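RNA-binding protein RO60 (Deinococcus radiodurans, PDB 2NVO) binds several small RNAs that accumulate during recovery from ultraviolet irradiation and contributes to the bacterium's resistance to ultraviolet light. Local coordinates at residues A[313-318]-A[352-357]; A[359-364]-A[401-406]; A[363-368]-A[459-464]; A[392-397]-A[424-429]; A[418-423]-A[430-435]. All coordinates share one frame; numbering follows the deposited sequence.

Contact 1: A[313-318]-A[352-357]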
# COMPACT_ATOMS: atom_id res chain seq x y z
N ILE A 313 -10.06 4.11 6.27
CA ILE A 313 -9.31 3.27 7.21
C ILE A 313 -9.81 1.84 7.15
O ILE A 313 -11.01 1.58 7.30
CB ILE A 313 -9.39 3.81 8.66
CG1 ILE A 313 -8.89 5.26 8.72
CG2 ILE A 313 -8.57 2.95 9.60
CD1 ILE A 313 -7.59 5.49 8.01
N HIS A 314 -8.89 0.92 6.91
CA HIS A 314 -9.22 -0.49 6.83
C HIS A 314 -9.14 -1.02 8.25
O HIS A 314 -8.38 -0.50 9.05
CB HIS A 314 -8.20 -1.19 5.94
CG HIS A 314 -8.56 -2.60 5.60
ND1 HIS A 314 -8.25 -3.66 6.43
CD2 HIS A 314 -9.19 -3.13 4.53
CE1 HIS A 314 -8.67 -4.79 5.87
NE2 HIS A 314 -9.25 -4.49 4.72
N PRO A 315 -9.95 -2.03 8.58
CA PRO A 315 -9.88 -2.55 9.95
C PRO A 315 -8.45 -2.96 10.36
O PRO A 315 -8.06 -2.71 11.49
CB PRO A 315 -10.84 -3.76 9.91
CG PRO A 315 -11.80 -3.44 8.80
CD PRO A 315 -10.98 -2.71 7.77
N LEU A 316 -7.68 -3.56 9.45
CA LEU A 316 -6.28 -3.91 9.73
C LEU A 316 -5.39 -2.69 10.00
O LEU A 316 -4.38 -2.80 10.69
CB LEU A 316 -5.70 -4.74 8.57
CG LEU A 316 -6.26 -6.15 8.50
CD1 LEU A 316 -5.67 -6.87 7.29
CD2 LEU A 316 -5.93 -6.89 9.79
N ASP A 317 -5.74 -1.55 9.43
CA ASP A 317 -5.06 -0.30 9.75
C ASP A 317 -5.24 0.02 11.22
O ASP A 317 -4.29 0.43 11.89
CB ASP A 317 -5.63 0.86 8.93
CG ASP A 317 -5.25 0.79 7.46
OD1 ASP A 317 -4.21 0.17 7.15
OD2 ASP A 317 -6.00 1.37 6.62
N ALA A 318 -6.45 -0.17 11.73
CA ALA A 318 -6.71 0.10 13.12
C ALA A 318 -6.05 -0.96 14.00
O ALA A 318 -5.51 -0.64 15.05
CB ALA A 318 -8.22 0.19 13.40
N THR A 352 -13.75 -2.15 14.62
CA THR A 352 -15.14 -2.56 14.32
C THR A 352 -15.83 -1.58 13.37
O THR A 352 -16.49 -2.00 12.42
CB THR A 352 -15.93 -2.73 15.62
OG1 THR A 352 -15.26 -3.70 16.44
CG2 THR A 352 -17.36 -3.20 15.34
N LEU A 353 -15.64 -0.29 13.60
CA LEU A 353 -16.28 0.75 12.77
C LEU A 353 -15.77 0.75 11.34
O LEU A 353 -16.49 1.10 10.41
CB LEU A 353 -16.08 2.13 13.39
CG LEU A 353 -16.73 2.36 14.76
CD1 LEU A 353 -16.28 3.68 15.40
CD2 LEU A 353 -18.24 2.31 14.62
N ALA A 354 -14.52 0.33 11.16
CA ALA A 354 -13.91 0.35 9.83
C ALA A 354 -14.48 -0.72 8.88
O ALA A 354 -14.34 -0.59 7.68
CB ALA A 354 -12.37 0.24 9.94
N PHE A 355 -15.10 -1.76 9.41
CA PHE A 355 -15.72 -2.79 8.57
C PHE A 355 -16.72 -2.19 7.59
O PHE A 355 -16.83 -2.64 6.45
CB PHE A 355 -16.43 -3.84 9.42
CG PHE A 355 -15.51 -4.86 10.02
CD1 PHE A 355 -15.56 -6.17 9.60
CD2 PHE A 355 -14.61 -4.50 11.01
CE1 PHE A 355 -14.72 -7.12 10.16
CE2 PHE A 355 -13.78 -5.45 11.58
CZ PHE A 355 -13.83 -6.75 11.15
N GLY A 356 -17.44 -1.16 8.03
CA GLY A 356 -18.44 -0.53 7.20
C GLY A 356 -17.88 0.15 5.97
O GLY A 356 -18.63 0.48 5.05
N ASN A 357 -16.57 0.34 5.93
CA ASN A 357 -15.94 1.01 4.80
C ASN A 357 -15.05 0.11 3.93
O ASN A 357 -14.32 0.60 3.07
CB ASN A 357 -15.18 2.25 5.28
CG ASN A 357 -16.04 3.13 6.21
OD1 ASN A 357 -15.59 3.53 7.28
ND2 ASN A 357 -17.28 3.40 5.81
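His-314, whose carbonyl carbon lies against the methyl of Ala-354, makes the shortest sound polar bond here with its backbone N, which donates to Asp-317 OD2 at 2.9 Å. The N-H...O angle of 168° is nearly straight, although the donor stands above the carboxylate plane. His-314 holds the N-cap position, and its ND1 accepts from Leu-316 N at 3.1 Å.

Across the contact the evidence is van der Waals. Ala-354 CB points at the other segment and comes within 3.3 Å of Ile-313 O and 3.6 Å of Pro-315 N, lying against the backbone where helix 315-326 begins. Pro-315 then reaches two partners. Its CG is 3.9 Å from Ala-354 CB and also sits over one face of the Phe-355 ring, 4.1 Å from the centroid and 26° off the normal, a CH-pi contact. Phe-355 starts out pointing away from the other segment; chi1 (-80°) sets CG beside the backbone N, and the ring presents a face to Pro-315 CG. Arg-401 adds a cation-pi contact to that ring, and Ile-398 of helix 388-402 also touches it.

The contact thus sets the start of helix 315-326 in the TROVE domain against the C-terminal part of helix 341-354, where the chain leads into the VWFA-like domain, and His-314 and Asp-317 form a capping box at the start of helix 315-326.

Contact 2: A[359-364]-A[401-406]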
# COMPACT_ATOMS: atom_id res chain seq x y z
N GLN A 359 -14.39 -2.19 0.84
CA GLN A 359 -14.98 -2.50 -0.47
C GLN A 359 -14.91 -4.01 -0.74
O GLN A 359 -13.84 -4.55 -0.96
CB GLN A 359 -14.29 -1.73 -1.60
CG GLN A 359 -14.28 -0.22 -1.39
CD GLN A 359 -15.66 0.36 -1.09
OE1 GLN A 359 -15.83 1.17 -0.18
NE2 GLN A 359 -16.66 -0.06 -1.87
N PRO A 360 -16.06 -4.68 -0.71
CA PRO A 360 -16.19 -6.13 -0.86
C PRO A 360 -15.93 -6.60 -2.28
O PRO A 360 -16.07 -5.83 -3.23
CB PRO A 360 -17.66 -6.39 -0.51
CG PRO A 360 -18.17 -5.12 0.09
CD PRO A 360 -17.36 -4.03 -0.50
N ALA A 361 -15.54 -7.86 -2.43
CA ALA A 361 -15.45 -8.46 -3.75
C ALA A 361 -16.85 -8.66 -4.31
O ALA A 361 -17.04 -8.69 -5.52
CB ALA A 361 -14.74 -9.80 -3.67
N ASN A 362 -17.82 -8.83 -3.41
CA ASN A 362 -19.15 -9.26 -3.78
C ASN A 362 -19.15 -10.62 -4.46
O ASN A 362 -19.80 -10.83 -5.47
CB ASN A 362 -19.83 -8.21 -4.67
CG ASN A 362 -21.31 -8.44 -4.79
OD1 ASN A 362 -21.95 -8.93 -3.86
ND2 ASN A 362 -21.88 -8.09 -5.95
N THR A 363 -18.39 -11.55 -3.89
CA THR A 363 -18.34 -12.92 -4.37
C THR A 363 -18.53 -13.83 -3.17
O THR A 363 -18.40 -13.39 -2.02
CB THR A 363 -17.00 -13.27 -5.06
OG1 THR A 363 -15.95 -13.25 -4.09
CG2 THR A 363 -16.67 -12.26 -6.17
N ARG A 364 -18.86 -15.08 -3.43
CA ARG A 364 -19.10 -16.03 -2.37
C ARG A 364 -17.77 -16.69 -2.02
O ARG A 364 -17.13 -17.30 -2.87
CB ARG A 364 -20.14 -17.07 -2.79
CG ARG A 364 -21.46 -16.41 -3.21
CD ARG A 364 -22.40 -17.41 -3.82
NE ARG A 364 -22.48 -18.60 -2.99
CZ ARG A 364 -23.23 -18.72 -1.90
NH1 ARG A 364 -24.01 -17.71 -1.49
NH2 ARG A 364 -23.21 -19.86 -1.22
N ARG A 401 -18.57 -10.43 7.45
CA ARG A 401 -19.38 -9.23 7.61
C ARG A 401 -19.62 -8.43 6.32
O ARG A 401 -20.50 -7.58 6.29
CB ARG A 401 -18.77 -8.31 8.69
CG ARG A 401 -18.90 -8.89 10.10
CD ARG A 401 -18.43 -7.93 11.19
NE ARG A 401 -18.26 -8.65 12.46
CZ ARG A 401 -17.49 -8.27 13.47
NH1 ARG A 401 -16.79 -7.14 13.39
NH2 ARG A 401 -17.40 -9.03 14.56
N THR A 402 -18.87 -8.69 5.25
CA THR A 402 -18.90 -7.79 4.09
C THR A 402 -19.17 -8.46 2.76
O THR A 402 -19.56 -7.78 1.80
CB THR A 402 -17.60 -6.96 3.93
OG1 THR A 402 -16.50 -7.83 3.60
CG2 THR A 402 -17.29 -6.18 5.17
N GLU A 403 -18.96 -9.76 2.67
CA GLU A 403 -19.18 -10.48 1.42
C GLU A 403 -20.58 -11.10 1.42
O GLU A 403 -21.14 -11.34 2.49
CB GLU A 403 -18.11 -11.56 1.22
CG GLU A 403 -16.68 -11.02 1.09
CD GLU A 403 -16.45 -10.21 -0.18
OE1 GLU A 403 -17.28 -10.34 -1.12
OE2 GLU A 403 -15.43 -9.46 -0.26
N PRO A 404 -21.14 -11.34 0.22
CA PRO A 404 -22.48 -11.92 0.04
C PRO A 404 -22.59 -13.21 0.82
O PRO A 404 -23.60 -13.51 1.46
CB PRO A 404 -22.53 -12.26 -1.45
CG PRO A 404 -21.49 -11.45 -2.08
CD PRO A 404 -20.49 -11.02 -1.06
N ASP A 405 -21.51 -13.98 0.75
CA ASP A 405 -21.46 -15.20 1.51
C ASP A 405 -20.02 -15.51 1.86
O ASP A 405 -19.08 -15.15 1.15
CB ASP A 405 -22.06 -16.35 0.71
CG ASP A 405 -22.72 -17.39 1.60
OD1 ASP A 405 -23.25 -18.37 1.03
OD2 ASP A 405 -22.73 -17.23 2.84
N ALA A 406 -19.84 -16.17 2.99
CA ALA A 406 -18.51 -16.56 3.40
C ALA A 406 -18.70 -17.72 4.35
O ALA A 406 -19.64 -17.74 5.12
CB ALA A 406 -17.82 -15.42 4.08
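Glu-403 has CG anti to its carbonyl carbon, and the chain bends at chi2 (-67°), which places CD so that the carboxylate turns back onto the backbone of Ala-361 to Thr-363. It follows helix 388-402 in a parallel beta-alpha-beta unit of the VWFA-like domain, and segment 359-364 leads into the first strand of that unit.

The two oxygens divide the work. OE2 accepts from Ala-361 N at 2.7 Å with its syn lone pair. OE1 takes Thr-363 N at 3.2 Å, met nearly in line with its C-O bond, and a weak bond from Asn-362 N at 2.8 Å, bent to 119°. Three consecutive amides therefore converge on one carboxylate, which should stabilise its negative charge.

Two proline rings pack against oxygens beside the carboxylate. Pro-360 CB lies 3.3 Å from Thr-402 O, while Pro-404 CG meets Asn-362 OD1 at 3.1 Å, the two side chains crossing at about a right angle.

Farther along, Arg-364 and Asp-405 form a salt bridge at the partly exposed edge of the contact, and Arg-364 NE has a second partner in Asp-456 O. The guanidinium is turned 59° from the carboxylate plane, with Asp-405 CB over one face. Asp-405 OD1 lies close to both terminal nitrogens, the salt bridge running to Arg-364 NH2 at 2.7 Å.

Contact 3: A[363-368]-A[459-464]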
# COMPACT_ATOMS: atom_id res chain seq x y z
N THR A 363 -18.39 -11.55 -3.89
CA THR A 363 -18.34 -12.92 -4.37
C THR A 363 -18.53 -13.83 -3.17
O THR A 363 -18.40 -13.39 -2.02
CB THR A 363 -17.00 -13.27 -5.06
OG1 THR A 363 -15.95 -13.25 -4.09
CG2 THR A 363 -16.67 -12.26 -6.17
N ARG A 364 -18.86 -15.08 -3.43
CA ARG A 364 -19.10 -16.03 -2.37
C ARG A 364 -17.77 -16.69 -2.02
O ARG A 364 -17.13 -17.30 -2.87
CB ARG A 364 -20.14 -17.07 -2.79
CG ARG A 364 -21.46 -16.41 -3.21
CD ARG A 364 -22.40 -17.41 -3.82
NE ARG A 364 -22.48 -18.60 -2.99
CZ ARG A 364 -23.23 -18.72 -1.90
NH1 ARG A 364 -24.01 -17.71 -1.49
NH2 ARG A 364 -23.21 -19.86 -1.22
N HIS A 365 -17.35 -16.53 -0.78
CA HIS A 365 -16.00 -16.91 -0.35
C HIS A 365 -16.05 -18.15 0.51
O HIS A 365 -16.99 -18.33 1.28
CB HIS A 365 -15.37 -15.78 0.48
CG HIS A 365 -14.85 -14.64 -0.34
ND1 HIS A 365 -13.55 -14.20 -0.27
CD2 HIS A 365 -15.47 -13.85 -1.26
CE1 HIS A 365 -13.38 -13.19 -1.11
NE2 HIS A 365 -14.53 -12.96 -1.72
N LEU A 366 -15.04 -19.01 0.38
CA LEU A 366 -14.79 -20.06 1.34
C LEU A 366 -13.37 -19.82 1.84
O LEU A 366 -12.43 -19.85 1.05
CB LEU A 366 -14.88 -21.44 0.69
CG LEU A 366 -14.75 -22.66 1.60
CD1 LEU A 366 -15.81 -22.68 2.64
CD2 LEU A 366 -14.78 -23.99 0.80
N LEU A 367 -13.23 -19.56 3.13
CA LEU A 367 -11.93 -19.23 3.73
C LEU A 367 -11.47 -20.47 4.48
O LEU A 367 -12.20 -20.98 5.31
CB LEU A 367 -12.04 -18.03 4.68
CG LEU A 367 -11.71 -16.61 4.21
CD1 LEU A 367 -12.50 -16.23 2.97
CD2 LEU A 367 -11.92 -15.59 5.34
N ALA A 368 -10.30 -20.98 4.12
CA ALA A 368 -9.76 -22.17 4.77
C ALA A 368 -8.52 -21.72 5.56
O ALA A 368 -7.53 -21.29 4.98
CB ALA A 368 -9.40 -23.18 3.72
N THR A 459 -14.78 -17.72 -4.72
CA THR A 459 -13.40 -17.38 -4.33
C THR A 459 -12.95 -18.23 -3.15
O THR A 459 -13.57 -18.18 -2.09
CB THR A 459 -13.34 -15.91 -3.88
OG1 THR A 459 -14.04 -15.09 -4.84
CG2 THR A 459 -11.88 -15.46 -3.75
N PHE A 460 -11.92 -19.04 -3.34
CA PHE A 460 -11.35 -19.81 -2.23
C PHE A 460 -10.16 -19.02 -1.70
O PHE A 460 -9.38 -18.51 -2.50
CB PHE A 460 -10.85 -21.17 -2.75
CG PHE A 460 -11.96 -22.13 -3.12
CD1 PHE A 460 -12.47 -23.02 -2.20
CD2 PHE A 460 -12.49 -22.13 -4.41
CE1 PHE A 460 -13.49 -23.90 -2.55
CE2 PHE A 460 -13.49 -23.03 -4.78
CZ PHE A 460 -14.00 -23.89 -3.85
N VAL A 461 -10.03 -18.87 -0.38
CA VAL A 461 -8.86 -18.19 0.18
C VAL A 461 -8.27 -19.05 1.29
O VAL A 461 -8.96 -19.43 2.23
CB VAL A 461 -9.20 -16.80 0.78
CG1 VAL A 461 -7.89 -16.11 1.23
CG2 VAL A 461 -9.90 -15.92 -0.24
N VAL A 462 -6.98 -19.36 1.16
CA VAL A 462 -6.31 -20.14 2.18
C VAL A 462 -5.40 -19.22 2.97
O VAL A 462 -4.63 -18.46 2.39
CB VAL A 462 -5.46 -21.26 1.55
CG1 VAL A 462 -4.53 -21.93 2.63
CG2 VAL A 462 -6.38 -22.29 0.88
N TYR A 463 -5.47 -19.29 4.29
CA TYR A 463 -4.58 -18.51 5.13
C TYR A 463 -3.63 -19.44 5.88
O TYR A 463 -4.08 -20.35 6.59
CB TYR A 463 -5.39 -17.65 6.12
CG TYR A 463 -5.97 -16.41 5.48
CD1 TYR A 463 -5.17 -15.30 5.25
CD2 TYR A 463 -7.32 -16.35 5.13
CE1 TYR A 463 -5.69 -14.14 4.67
CE2 TYR A 463 -7.86 -15.19 4.55
CZ TYR A 463 -7.04 -14.09 4.33
OH TYR A 463 -7.54 -12.94 3.76
N THR A 464 -2.33 -19.20 5.74
CA THR A 464 -1.32 -19.98 6.45
C THR A 464 -0.19 -19.04 6.91
O THR A 464 -0.25 -17.84 6.68
CB THR A 464 -0.79 -21.16 5.58
OG1 THR A 464 0.03 -22.03 6.38
CG2 THR A 464 0.01 -20.67 4.41
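Five backbone hydrogen bonds join Leu-366 and its neighbours to segment 459-464, making two adjacent parallel strands in the sheet of the VWFA-like domain. The strand axes approach to 4.7 Å and diverge by 18°. Thr-459 N donates to Arg-364 O, Leu-366 N to Thr-459 O, Val-461 N to Leu-366 O, Ala-368 N to Val-461 O, and Tyr-463 N to Ala-368 O. The pattern is that of a regular parallel pair, and the bond from Ala-368 N to Val-461 O, 2.8 Å, is the shortest of the five. CA-H...O contacts supplement them, such as Leu-367 CA to Val-461 O at 3.3 Å. Past Ala-368 the first strand leads to Ser-372 and Ser-374, which with Glu-467 coordinate calcium in the MIDAS-like site.

Apolar contacts differ between the two faces. On the face of Leu-366 and Phe-460, Leu-366 CD2 reaches Phe-460 CE1 at 3.6 Å, and helix 445-452 covers both. On the face of Leu-367 and Val-461, Leu-367 CD1 lies 4.0 Å from Val-461 CB, and Leu-367 CG meets the edge of the Tyr-463 ring; helices 388-402 and 522-530 pack there.

Side-chain polar and pi contacts lie at the two ends. Near the calcium site, Thr-464 OG1 is hydrogen-bonded to Asp-370 OD2. At the other end Thr-459 CB stands 3.8 Å from the centroid of the His-365 ring, only 5° off its normal. With OG1 anti to the carbonyl carbon (chi1 -46°), Thr-459 OG1 shares a hydrogen bond of 2.8 Å with Thr-363 OG1.

Contact 4: A[392-397]-A[424-429]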
# COMPACT_ATOMS: atom_id res chain seq x y z
N ALA A 392 -5.50 -13.80 10.13
CA ALA A 392 -6.47 -14.65 9.46
C ALA A 392 -7.89 -14.54 10.08
O ALA A 392 -8.91 -14.57 9.36
CB ALA A 392 -5.99 -16.11 9.44
N ALA A 393 -7.93 -14.43 11.41
CA ALA A 393 -9.20 -14.24 12.11
C ALA A 393 -9.82 -12.90 11.78
O ALA A 393 -11.05 -12.81 11.61
CB ALA A 393 -9.03 -14.40 13.63
N ALA A 394 -8.98 -11.86 11.70
CA ALA A 394 -9.41 -10.53 11.29
C ALA A 394 -10.01 -10.56 9.87
O ALA A 394 -11.12 -10.04 9.64
CB ALA A 394 -8.23 -9.51 11.36
N MET A 395 -9.29 -11.19 8.94
CA MET A 395 -9.74 -11.27 7.55
C MET A 395 -11.02 -12.12 7.42
O MET A 395 -11.84 -11.86 6.55
CB MET A 395 -8.64 -11.84 6.64
CG MET A 395 -7.42 -10.90 6.47
SD MET A 395 -7.84 -9.25 5.86
CE MET A 395 -8.44 -9.60 4.22
N SER A 396 -11.16 -13.12 8.27
CA SER A 396 -12.37 -13.96 8.30
C SER A 396 -13.58 -13.13 8.72
O SER A 396 -14.62 -13.14 8.05
CB SER A 396 -12.21 -15.12 9.27
OG SER A 396 -11.28 -16.08 8.77
N LEU A 397 -13.43 -12.38 9.81
CA LEU A 397 -14.48 -11.48 10.27
C LEU A 397 -14.89 -10.49 9.18
O LEU A 397 -16.09 -10.26 8.93
CB LEU A 397 -14.06 -10.74 11.52
CG LEU A 397 -14.00 -11.61 12.76
CD1 LEU A 397 -13.47 -10.77 13.91
CD2 LEU A 397 -15.40 -12.22 13.09
N ASP A 424 -18.91 -12.98 16.18
CA ASP A 424 -17.67 -13.22 16.91
C ASP A 424 -16.89 -11.93 17.09
O ASP A 424 -17.05 -10.97 16.33
CB ASP A 424 -16.81 -14.26 16.17
CG ASP A 424 -17.16 -15.69 16.55
OD1 ASP A 424 -16.84 -16.12 17.67
OD2 ASP A 424 -17.73 -16.42 15.71
N THR A 425 -16.04 -11.89 18.10
CA THR A 425 -15.02 -10.86 18.20
C THR A 425 -13.71 -11.38 17.60
O THR A 425 -13.59 -12.56 17.29
CB THR A 425 -14.69 -10.57 19.65
OG1 THR A 425 -14.43 -11.80 20.32
CG2 THR A 425 -15.84 -9.83 20.34
N LEU A 426 -12.73 -10.50 17.47
CA LEU A 426 -11.42 -10.88 16.98
C LEU A 426 -10.89 -11.99 17.87
O LEU A 426 -10.40 -13.00 17.41
CB LEU A 426 -10.48 -9.67 17.00
CG LEU A 426 -9.05 -9.98 16.54
CD1 LEU A 426 -9.06 -10.63 15.13
CD2 LEU A 426 -8.18 -8.74 16.58
N GLU A 427 -11.01 -11.79 19.18
CA GLU A 427 -10.54 -12.77 20.16
C GLU A 427 -11.24 -14.13 20.08
O GLU A 427 -10.59 -15.16 20.12
CB GLU A 427 -10.65 -12.18 21.57
CG GLU A 427 -10.41 -10.65 21.64
CD GLU A 427 -11.64 -9.83 21.24
OE1 GLU A 427 -12.73 -9.99 21.85
OE2 GLU A 427 -11.52 -9.00 20.32
N SER A 428 -12.57 -14.16 19.93
CA SER A 428 -13.25 -15.45 19.87
C SER A 428 -13.00 -16.17 18.54
O SER A 428 -12.90 -17.39 18.49
CB SER A 428 -14.76 -15.31 20.19
OG SER A 428 -15.43 -14.49 19.25
N ALA A 429 -12.89 -15.41 17.45
CA ALA A 429 -12.55 -15.97 16.15
C ALA A 429 -11.13 -16.58 16.18
O ALA A 429 -10.89 -17.64 15.63
CB ALA A 429 -12.63 -14.91 15.07
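Ala-393 and Ala-429 bring two helical backbones to a CA-CA distance of 5.5 Å, and Ala-394 and Leu-426 follow at 6.0 Å between CA atoms. For the alanine pair such closeness is possible because both residues are small: the methyl carbons Ala-393 CB and Ala-429 CB meet at 3.9 Å.

Leucines pack beside them. Leu-426 has CG anti to its backbone N (chi1 179°), and its CD1 lies against Ala-394 N at 3.6 Å. From the other helix Leu-397 straddles the start of helix 426-432, with CD1 placed 3.6 Å from Leu-426 N and CD2 on the backbone O and CB of Asp-424. Phe-355 and Ile-420 also touch Leu-397.

The entering turn is fixed by its own bonds. Thr-425 N donates to Ser-428 OG at 2.9 Å, and Ser-428 N donates back to Thr-425 OG1 at 3.0 Å. Ser-428 OG in turn gives its proton to the anti lone pair of Asp-424 OD1.

Helices 388-402 and 426-432 of the VWFA-like domain are thus joined by alanine and leucine packing, the shorter of them opened by a Thr-Ser capping box.

Contact 5: A[418-423]-A[430-435]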
# COMPACT_ATOMS: atom_id res chain seq x y z
N LEU A 418 -15.22 -23.87 11.12
CA LEU A 418 -14.66 -23.32 12.35
C LEU A 418 -15.78 -22.70 13.17
O LEU A 418 -15.64 -22.47 14.37
CB LEU A 418 -13.58 -22.27 12.04
CG LEU A 418 -12.10 -22.70 12.03
CD1 LEU A 418 -11.88 -24.18 11.78
CD2 LEU A 418 -11.23 -21.83 11.10
N GLY A 419 -16.92 -22.45 12.53
CA GLY A 419 -18.06 -21.89 13.23
C GLY A 419 -17.86 -20.44 13.64
O GLY A 419 -18.49 -19.96 14.57
N ILE A 420 -16.97 -19.74 12.94
CA ILE A 420 -16.84 -18.31 13.14
C ILE A 420 -18.01 -17.59 12.47
O ILE A 420 -18.36 -17.89 11.34
CB ILE A 420 -15.53 -17.76 12.58
CG1 ILE A 420 -14.35 -18.42 13.29
CG2 ILE A 420 -15.47 -16.25 12.76
CD1 ILE A 420 -13.08 -18.43 12.47
N THR A 421 -18.60 -16.63 13.17
CA THR A 421 -19.71 -15.86 12.60
C THR A 421 -19.47 -14.37 12.75
O THR A 421 -18.53 -13.95 13.45
CB THR A 421 -21.05 -16.23 13.29
OG1 THR A 421 -21.15 -15.55 14.53
CG2 THR A 421 -21.12 -17.73 13.52
N PRO A 422 -20.32 -13.56 12.10
CA PRO A 422 -20.21 -12.11 12.17
C PRO A 422 -20.42 -11.62 13.59
O PRO A 422 -20.10 -10.46 13.88
CB PRO A 422 -21.35 -11.63 11.26
CG PRO A 422 -21.74 -12.81 10.45
CD PRO A 422 -21.50 -13.98 11.32
N ARG A 423 -20.93 -12.47 14.47
CA ARG A 423 -21.14 -12.09 15.86
C ARG A 423 -19.89 -12.27 16.72
O ARG A 423 -19.81 -11.78 17.84
CB ARG A 423 -22.31 -12.86 16.48
CG ARG A 423 -23.67 -12.25 16.14
CD ARG A 423 -24.81 -13.25 16.27
NE ARG A 423 -24.86 -14.14 15.12
CZ ARG A 423 -24.50 -15.42 15.15
NH1 ARG A 423 -24.07 -15.94 16.30
NH2 ARG A 423 -24.57 -16.16 14.06
N MET A 430 -10.20 -15.88 16.81
CA MET A 430 -8.84 -16.39 16.94
C MET A 430 -8.83 -17.77 17.58
O MET A 430 -8.13 -18.68 17.12
CB MET A 430 -7.96 -15.41 17.74
CG MET A 430 -7.49 -14.21 16.93
SD MET A 430 -6.60 -13.02 17.94
CE MET A 430 -5.19 -14.02 18.44
N GLN A 431 -9.59 -17.94 18.66
CA GLN A 431 -9.65 -19.22 19.36
C GLN A 431 -10.31 -20.32 18.53
O GLN A 431 -9.85 -21.47 18.53
CB GLN A 431 -10.36 -19.08 20.71
CG GLN A 431 -9.58 -18.24 21.72
CD GLN A 431 -10.45 -17.78 22.88
OE1 GLN A 431 -9.94 -17.30 23.90
NE2 GLN A 431 -11.78 -17.91 22.74
N LYS A 432 -11.38 -19.98 17.80
CA LYS A 432 -12.00 -20.95 16.90
C LYS A 432 -11.06 -21.37 15.80
O LYS A 432 -11.24 -22.43 15.21
CB LYS A 432 -13.30 -20.38 16.30
CG LYS A 432 -14.43 -20.31 17.32
CD LYS A 432 -15.71 -19.67 16.73
CE LYS A 432 -16.82 -19.61 17.79
NZ LYS A 432 -17.89 -18.70 17.36
N ALA A 433 -10.04 -20.55 15.53
CA ALA A 433 -9.05 -20.82 14.50
C ALA A 433 -7.76 -21.40 15.08
O ALA A 433 -6.68 -21.19 14.54
CB ALA A 433 -8.74 -19.54 13.74
N GLN A 434 -7.88 -22.12 16.18
CA GLN A 434 -6.75 -22.83 16.78
C GLN A 434 -7.22 -24.20 17.22
O GLN A 434 -8.26 -24.35 17.86
CB GLN A 434 -6.15 -22.03 17.96
CG GLN A 434 -5.11 -20.98 17.50
CD GLN A 434 -3.93 -21.64 16.80
OE1 GLN A 434 -3.71 -21.50 15.58
NE2 GLN A 434 -3.18 -22.41 17.57
N SER A 435 -6.48 -25.22 16.83
CA SER A 435 -6.85 -26.57 17.15
C SER A 435 -5.58 -27.35 17.43
O SER A 435 -4.69 -27.44 16.58
CB SER A 435 -7.64 -27.19 16.00
OG SER A 435 -7.81 -28.58 16.20
O HOH W 1 -13.45 -24.04 15.39
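Lys-432 leaves the last turn of helix 426-432 with its CB 3.7 Å from Ile-420 CG1 and also beside Leu-418 O, the lysine and isoleucine side chains sliding past each other in opposite directions. CG anti to the carbonyl carbon (chi1 -72°) starts the chain across the opposing loop, and it stays extended from there. CG passes Leu-418 O at 3.9 Å, and CD comes 3.5 Å from Gly-419 O. CE keeps beside that same oxygen. At the tip, NZ donates to Gly-419 O at 3.1 Å from above the carbonyl plane, 36° out of it, while Asp-424 OD1 holds NZ in a salt bridge.

Asp-424 also takes Thr-421 N through OD2. In the VWFA-like domain this loop connects edge strand 415-417 to helix 426-432, so the lysine ties the helix's end back to the loop that precedes it. Gly-419 turns there with a positive phi of 71°.

At the lysine backbone, Leu-418 CG lies 3.3 Å from Lys-432 O, and Leu-418 CD2 reaches Ala-433 CB at 4.3 Å. One water donates to both Lys-432 O, at 2.7 Å, and Leu-418 O, at 2.9 Å.

Contacts 1, 3, 4 and 5 are mainly buried, whereas contact 2 lies at the surface and relies most on charge. Contacts 2 and 3 share Thr-363 and Arg-364 and reach neighbouring strands of one sheet; contact 3 is held chiefly by backbone bonds, contact 2 by side-chain carboxylates. Contacts 4 and 5 both use helix 426-432, at its start and its end, and the salt bridge from Asp-424 to Lys-432 links them. Helix 388-402 serves contacts 2 and 4, and packs on contact 3 through Met-395 and Ser-396. Contact 1, where the TROVE helices meet the start of the VWFA-like region, touches contact 4 through Leu-316 on Met-395 and Ala-394.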